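Laccase (Botrytis aclada, PDB 3SQR) oxidises phenolic substrates such as hydroquinones and passes the electrons through its copper sites to dioxygen, forming water, and probably serves lignin degradation and detoxification. Local coordinates at residues Ile79-Tyr84 and Gln203-Glu208; Ala224-Leu229 and Thr336-Ala341. All blocks are in the same frame, centred on the assembly; numbering follows the deposited sequence.

Contact 1 of 2, residues Ile79-Tyr84 and Gln203-Glu208; sequences ITPDGY and QDWAHE
Tyr-84 CG lies anti to its backbone N (chi1 -166°) and His-207 CG anti to its carbonyl carbon (chi1 -74°), and from these positions the two rings form an offset stack. It lies between two cupredoxin-like domains of the multicopper oxidase fold, the loop after strand 67-79 lying against the end of strand 195-205. The planes are only 6° apart, and Tyr-84 CB sits over the centre of the imidazole. In return, His-207 CB lies over the face of the phenol ring, offset toward its rim, 3.7 Å from Tyr-84 CE1.

Asp-82 reaches the same imidazole tip to tip. His-207 NE2 donates to the syn side of Asp-82 OD2 over a short 2.5 Å, nearly straight, while the carboxylate stands steeply to the ring. Asn-227 ND2 also donates to OD2, and Phe-236 packs edge-to-face with the imidazole. The other oxygen, Asp-82 OD1, closes an Asx turn by accepting from Tyr-84 N at 3.1 Å, from above the carboxylate plane.

Beside this, the side chains of Pro-81 and Trp-205 cross at about a right angle, with Pro-81 CG 3.3 Å from Trp-205 NE1, and Ile-79 CD1 comes to 4.0 Å from Trp-205 CZ2. Arg-86 adds a cation-pi contact to the indole. At the far end of the stack, Tyr-84 OH bonds to Asp-243 and accepts from a water that also donates to His-207 O. A water link completes the join: one water accepts a hydrogen bond from Trp-205 NE1 in the indole plane, at 2.8 Å, and donates to Asp-82 OD1 and Tyr-84 O.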
loop_
_atom_site.group_PDB
_atom_site.type_symbol
_atom_site.label_atom_id
_atom_site.label_comp_id
_atom_site.label_asym_id
_atom_site.label_seq_id
_atom_site.Cartn_x
_atom_site.Cartn_y
_atom_site.Cartn_z
ATOM N N ILE A 79 8.489 4.966 -20.711
ATOM C CA ILE A 79 7.959 3.635 -20.919
ATOM C C ILE A 79 6.693 3.631 -21.784
ATOM O O ILE A 79 6.007 4.652 -21.929
ATOM C CB ILE A 79 7.728 2.985 -19.554
ATOM C CG1 ILE A 79 6.786 3.836 -18.721
ATOM C CG2 ILE A 79 9.042 2.787 -18.788
ATOM C CD1 ILE A 79 6.157 2.955 -17.559
ATOM N N THR A 80 6.379 2.456 -22.299
ATOM C CA THR A 80 5.196 2.222 -23.063
ATOM C C THR A 80 4.492 0.986 -22.570
ATOM O O THR A 80 4.556 -0.070 -23.187
ATOM C CB THR A 80 5.532 2.064 -24.577
ATOM O OG1 THR A 80 6.372 3.133 -24.953
ATOM C CG2 THR A 80 4.263 2.067 -25.401
ATOM N N PRO A 81 3.680 1.129 -21.490
ATOM C CA PRO A 81 3.100 -0.057 -20.835
ATOM C C PRO A 81 1.873 -0.559 -21.501
ATOM O O PRO A 81 1.531 -1.723 -21.346
ATOM C CB PRO A 81 2.778 0.445 -19.425
ATOM C CG PRO A 81 2.689 1.957 -19.589
ATOM C CD PRO A 81 3.647 2.320 -20.625
ATOM N N ASP A 82 1.205 0.340 -22.250
ATOM C CA ASP A 82 -0.115 0.087 -22.834
ATOM C C ASP A 82 -0.245 0.643 -24.241
ATOM O O ASP A 82 -1.355 0.928 -24.670
ATOM C CB ASP A 82 -1.243 0.673 -21.964
ATOM C CG ASP A 82 -1.171 2.171 -21.853
ATOM O OD1 ASP A 82 -0.186 2.763 -22.305
ATOM O OD2 ASP A 82 -2.050 2.820 -21.264
ATOM N N GLY A 83 0.865 0.725 -24.955
ATOM C CA GLY A 83 0.868 1.323 -26.290
ATOM C C GLY A 83 0.906 2.828 -26.277
ATOM O O GLY A 83 0.851 3.417 -27.340
ATOM N N TYR A 84 0.956 3.478 -25.105
ATOM C CA TYR A 84 1.148 4.896 -25.009
ATOM C C TYR A 84 2.427 5.236 -24.307
ATOM O O TYR A 84 2.671 4.857 -23.152
ATOM C CB TYR A 84 -0.046 5.574 -24.248
ATOM C CG TYR A 84 -0.050 7.064 -24.422
ATOM C CD1 TYR A 84 0.819 7.862 -23.714
ATOM C CD2 TYR A 84 -0.903 7.687 -25.382
ATOM C CE1 TYR A 84 0.854 9.186 -23.874
ATOM C CE2 TYR A 84 -0.814 9.073 -25.594
ATOM C CZ TYR A 84 0.030 9.807 -24.835
ATOM O OH TYR A 84 0.240 11.162 -24.947
ATOM N N GLN A 203 -3.901 -1.182 -11.072
ATOM C CA GLN A 203 -3.799 0.259 -10.930
ATOM C C GLN A 203 -4.523 0.969 -12.056
ATOM O O GLN A 203 -4.798 0.413 -13.107
ATOM C CB GLN A 203 -2.345 0.699 -10.935
ATOM C CG GLN A 203 -1.649 0.351 -12.234
ATOM C CD GLN A 203 -0.170 0.590 -12.234
ATOM O OE1 GLN A 203 0.610 -0.320 -12.388
ATOM N NE2 GLN A 203 0.224 1.858 -12.173
ATOM N N ASP A 204 -4.836 2.216 -11.772
ATOM C CA ASP A 204 -5.137 3.210 -12.790
ATOM C C ASP A 204 -3.811 3.536 -13.469
ATOM O O ASP A 204 -2.731 3.156 -12.979
ATOM C CB ASP A 204 -5.819 4.476 -12.204
ATOM C CG ASP A 204 -5.208 4.962 -10.905
ATOM O OD1 ASP A 204 -4.006 4.693 -10.639
ATOM O OD2 ASP A 204 -5.943 5.634 -10.141
ATOM N N TRP A 205 -3.880 4.249 -14.577
ATOM C CA TRP A 205 -2.658 4.662 -15.236
ATOM C C TRP A 205 -2.925 5.841 -16.117
ATOM O O TRP A 205 -3.752 5.737 -17.048
ATOM C CB TRP A 205 -2.124 3.517 -16.090
ATOM C CG TRP A 205 -0.840 3.843 -16.715
ATOM C CD1 TRP A 205 -0.587 3.955 -18.057
ATOM C CD2 TRP A 205 0.401 4.083 -16.056
ATOM N NE1 TRP A 205 0.731 4.297 -18.261
ATOM C CE2 TRP A 205 1.369 4.383 -17.057
ATOM C CE3 TRP A 205 0.803 4.114 -14.727
ATOM C CZ2 TRP A 205 2.674 4.679 -16.749
ATOM C CZ3 TRP A 205 2.105 4.431 -14.420
ATOM C CH2 TRP A 205 3.043 4.686 -15.445
ATOM N N ALA A 206 -2.266 6.958 -15.808
ATOM C CA ALA A 206 -2.439 8.163 -16.588
ATOM C C ALA A 206 -1.600 8.056 -17.864
ATOM O O ALA A 206 -0.658 7.261 -17.904
ATOM C CB ALA A 206 -1.999 9.378 -15.790
ATOM N N HIS A 207 -1.939 8.875 -18.875
ATOM C CA HIS A 207 -1.056 9.020 -20.057
ATOM C C HIS A 207 -0.278 10.272 -20.032
ATOM O O HIS A 207 0.130 10.777 -21.101
ATOM C CB HIS A 207 -1.847 8.870 -21.346
ATOM C CG HIS A 207 -2.232 7.463 -21.618
ATOM N ND1 HIS A 207 -3.079 7.114 -22.644
ATOM C CD2 HIS A 207 -1.867 6.306 -21.014
ATOM C CE1 HIS A 207 -3.235 5.808 -22.644
ATOM N NE2 HIS A 207 -2.509 5.292 -21.654
ATOM N N GLU A 208 0.029 10.755 -18.807
ATOM C CA GLU A 208 0.906 11.845 -18.551
ATOM C C GLU A 208 1.304 11.759 -17.070
ATOM O O GLU A 208 0.677 11.061 -16.312
ATOM C CB GLU A 208 0.212 13.160 -18.839
ATOM C CG GLU A 208 -1.088 13.386 -18.017
ATOM C CD GLU A 208 -2.299 12.559 -18.466
ATOM O OE1 GLU A 208 -2.431 12.388 -19.684
ATOM O OE2 GLU A 208 -3.141 12.105 -17.609
HETATM O O HOH W 1 1.023 4.763 -20.969
HETATM O O HOH W 2 -1.513 12.373 -22.949
#

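Contact 2 of 2, residues Ala224-Leu229 and Thr336-Ala341; sequences ALENTL and TNNEAA
Asn-338 N donates to Leu-225 O at 2.9 Å, nearly in line with the carbonyl (C=O...N 170°), and this bond joins two loops of one cupredoxin-like domain. Residues 224-226 lead into the edge strand 227-230 of one sheet of the beta sandwich, whereas 336-341 belong to the long connection between strands 323-327 and 344-348 of the other sheet. The two backbones run obliquely past each other here rather than pairing as a regular ladder.

Around that bond several side chains meet. The methyl CB of Ala-224 sits between two polar tips, Thr-336 OG1 at 3.3 Å and Asn-338 OD1 at the same distance. The threonine hydroxyl gets there because OG1 stands between the backbone N and the carbonyl carbon (chi1 54°). The side chain of Asn-337 turns toward residues 225-228, its amide group close to the methyl CG2 of Thr-228. The chain of Glu-339, bent at its second torsion, lays CG 3.1 Å from Glu-226 O, and its CB faces the amide oxygen OD1 of Asn-227. The amide and carboxylate planes of this pair are almost perpendicular.

Waters fill out the next shell. One accepts from Leu-225 N and lies 2.6 Å from Thr-336 O; another donates to Glu-226 O and accepts weakly from Asn-338 ND2. Further out, Asn-227 is held from behind, its ND2 bonding to Asp-82 and to Thr-235 O, which leaves OD1 turned toward the loop. Trp-330 packs on Asn-337 and Ala-340, and an N-acetylglucosamine touches Ala-341. At the strand end a third water accepts from Thr-228 OG1 and donates to Asn-227 OD1, and also to Glu-339 O at 2.7 Å.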
loop_
_atom_site.group_PDB
_atom_site.type_symbol
_atom_site.label_atom_id
_atom_site.label_comp_id
_atom_site.label_asym_id
_atom_site.label_seq_id
_atom_site.Cartn_x
_atom_site.Cartn_y
_atom_site.Cartn_z
ATOM N N ALA A 224 -10.356 11.658 -14.030
ATOM C CA ALA A 224 -10.471 10.364 -14.701
ATOM C C ALA A 224 -9.170 10.190 -15.473
ATOM O O ALA A 224 -8.772 11.061 -16.264
ATOM C CB ALA A 224 -11.646 10.309 -15.647
ATOM N N LEU A 225 -8.451 9.114 -15.157
ATOM C CA LEU A 225 -7.197 8.834 -15.869
ATOM C C LEU A 225 -7.492 8.044 -17.101
ATOM O O LEU A 225 -8.590 7.476 -17.310
ATOM C CB LEU A 225 -6.205 8.108 -14.940
ATOM C CG LEU A 225 -5.861 8.878 -13.673
ATOM C CD1 LEU A 225 -4.838 8.148 -12.845
ATOM C CD2 LEU A 225 -5.417 10.318 -13.963
ATOM N N GLU A 226 -6.479 7.966 -17.959
ATOM C CA GLU A 226 -6.734 7.492 -19.325
ATOM C C GLU A 226 -6.847 6.019 -19.456
ATOM O O GLU A 226 -7.502 5.511 -20.348
ATOM C CB GLU A 226 -5.621 7.984 -20.219
ATOM C CG GLU A 226 -5.658 9.459 -20.548
ATOM C CD GLU A 226 -5.248 10.410 -19.409
ATOM O OE1 GLU A 226 -4.512 10.011 -18.491
ATOM O OE2 GLU A 226 -5.726 11.565 -19.385
ATOM N N ASN A 227 -6.249 5.261 -18.550
ATOM C CA ASN A 227 -6.314 3.843 -18.701
ATOM C C ASN A 227 -6.099 3.181 -17.324
ATOM O O ASN A 227 -6.125 3.873 -16.304
ATOM C CB ASN A 227 -5.249 3.350 -19.689
ATOM C CG ASN A 227 -5.657 2.100 -20.406
ATOM O OD1 ASN A 227 -6.784 1.638 -20.302
ATOM N ND2 ASN A 227 -4.680 1.514 -21.182
ATOM N N THR A 228 -5.988 1.874 -17.345
ATOM C CA THR A 228 -5.600 1.054 -16.174
ATOM C C THR A 228 -4.504 0.103 -16.640
ATOM O O THR A 228 -4.373 -0.138 -17.834
ATOM C CB THR A 228 -6.763 0.263 -15.604
ATOM O OG1 THR A 228 -7.141 -0.773 -16.530
ATOM C CG2 THR A 228 -8.000 1.195 -15.320
ATOM N N LEU A 229 -3.754 -0.470 -15.693
ATOM C CA LEU A 229 -2.767 -1.530 -15.995
ATOM C C LEU A 229 -2.997 -2.663 -15.076
ATOM O O LEU A 229 -3.352 -2.479 -13.899
ATOM C CB LEU A 229 -1.353 -1.064 -15.801
ATOM C CG LEU A 229 -0.879 0.119 -16.658
ATOM C CD1 LEU A 229 0.475 0.543 -16.212
ATOM C CD2 LEU A 229 -0.846 -0.231 -18.095
ATOM N N THR A 336 -13.550 7.765 -11.040
ATOM C CA THR A 336 -13.708 7.727 -12.496
ATOM C C THR A 336 -12.425 7.228 -13.186
ATOM O O THR A 336 -11.313 7.426 -12.684
ATOM C CB THR A 336 -13.979 9.104 -13.066
ATOM O OG1 THR A 336 -12.962 10.006 -12.642
ATOM C CG2 THR A 336 -15.391 9.647 -12.575
ATOM N N ASN A 337 -12.639 6.581 -14.324
ATOM C CA ASN A 337 -11.565 6.214 -15.231
ATOM C C ASN A 337 -12.166 6.222 -16.649
ATOM O O ASN A 337 -13.328 5.820 -16.891
ATOM C CB ASN A 337 -11.028 4.838 -14.878
ATOM C CG ASN A 337 -9.772 4.518 -15.610
ATOM O OD1 ASN A 337 -8.662 4.945 -15.241
ATOM N ND2 ASN A 337 -9.953 3.831 -16.689
ATOM N N ASN A 338 -11.323 6.601 -17.587
ATOM C CA ASN A 338 -11.751 6.701 -18.971
ATOM C C ASN A 338 -11.957 5.382 -19.618
ATOM O O ASN A 338 -12.709 5.276 -20.603
ATOM C CB ASN A 338 -10.707 7.469 -19.768
ATOM C CG ASN A 338 -10.757 8.941 -19.553
ATOM O OD1 ASN A 338 -11.580 9.464 -18.790
ATOM N ND2 ASN A 338 -9.901 9.650 -20.275
ATOM N N GLU A 339 -11.363 4.315 -19.056
ATOM C CA GLU A 339 -11.452 3.021 -19.659
ATOM C C GLU A 339 -11.708 1.964 -18.594
ATOM O O GLU A 339 -11.101 0.887 -18.597
ATOM C CB GLU A 339 -10.142 2.736 -20.373
ATOM C CG GLU A 339 -9.779 3.767 -21.425
ATOM C CD GLU A 339 -10.741 3.833 -22.602
ATOM O OE1 GLU A 339 -11.521 2.905 -22.790
ATOM O OE2 GLU A 339 -10.716 4.847 -23.308
ATOM N N ALA A 340 -12.695 2.237 -17.733
ATOM C CA ALA A 340 -13.017 1.287 -16.681
ATOM C C ALA A 340 -13.282 -0.150 -17.143
ATOM O O ALA A 340 -12.837 -1.111 -16.513
ATOM C CB ALA A 340 -14.219 1.834 -15.835
ATOM N N ALA A 341 -14.027 -0.326 -18.245
ATOM C CA ALA A 341 -14.424 -1.632 -18.689
ATOM C C ALA A 341 -13.206 -2.462 -19.141
ATOM O O ALA A 341 -13.318 -3.692 -19.224
ATOM C CB ALA A 341 -15.499 -1.547 -19.841
HETATM O O HOH W 3 -8.873 6.939 -13.263
HETATM O O HOH W 4 -8.503 7.304 -22.141
HETATM O O HOH W 5 -8.449 0.167 -18.657
#

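In the fold
Contacts 1 and 2 have centres about 10 Å apart and share a sheet, in which strands 195-205 and 227-230 are neighbours. Contact 1 joins two domains; contact 2 ties the second of these to its own loop. Their direct junction is Glu-226: its OE1 lies 2.8 Å from His-207 N, probably a hydrogen bond, and 2.7 Å from Glu-208 OE2, a spacing that may reflect a shared proton between the two carboxylates. Neither contact supplies a copper ligand. The side chain of Trp-205 is about 12 Å from that of His-168, a copper ligand, and that of Thr-336 about 11 Å from that of His-531 at the type 1 copper.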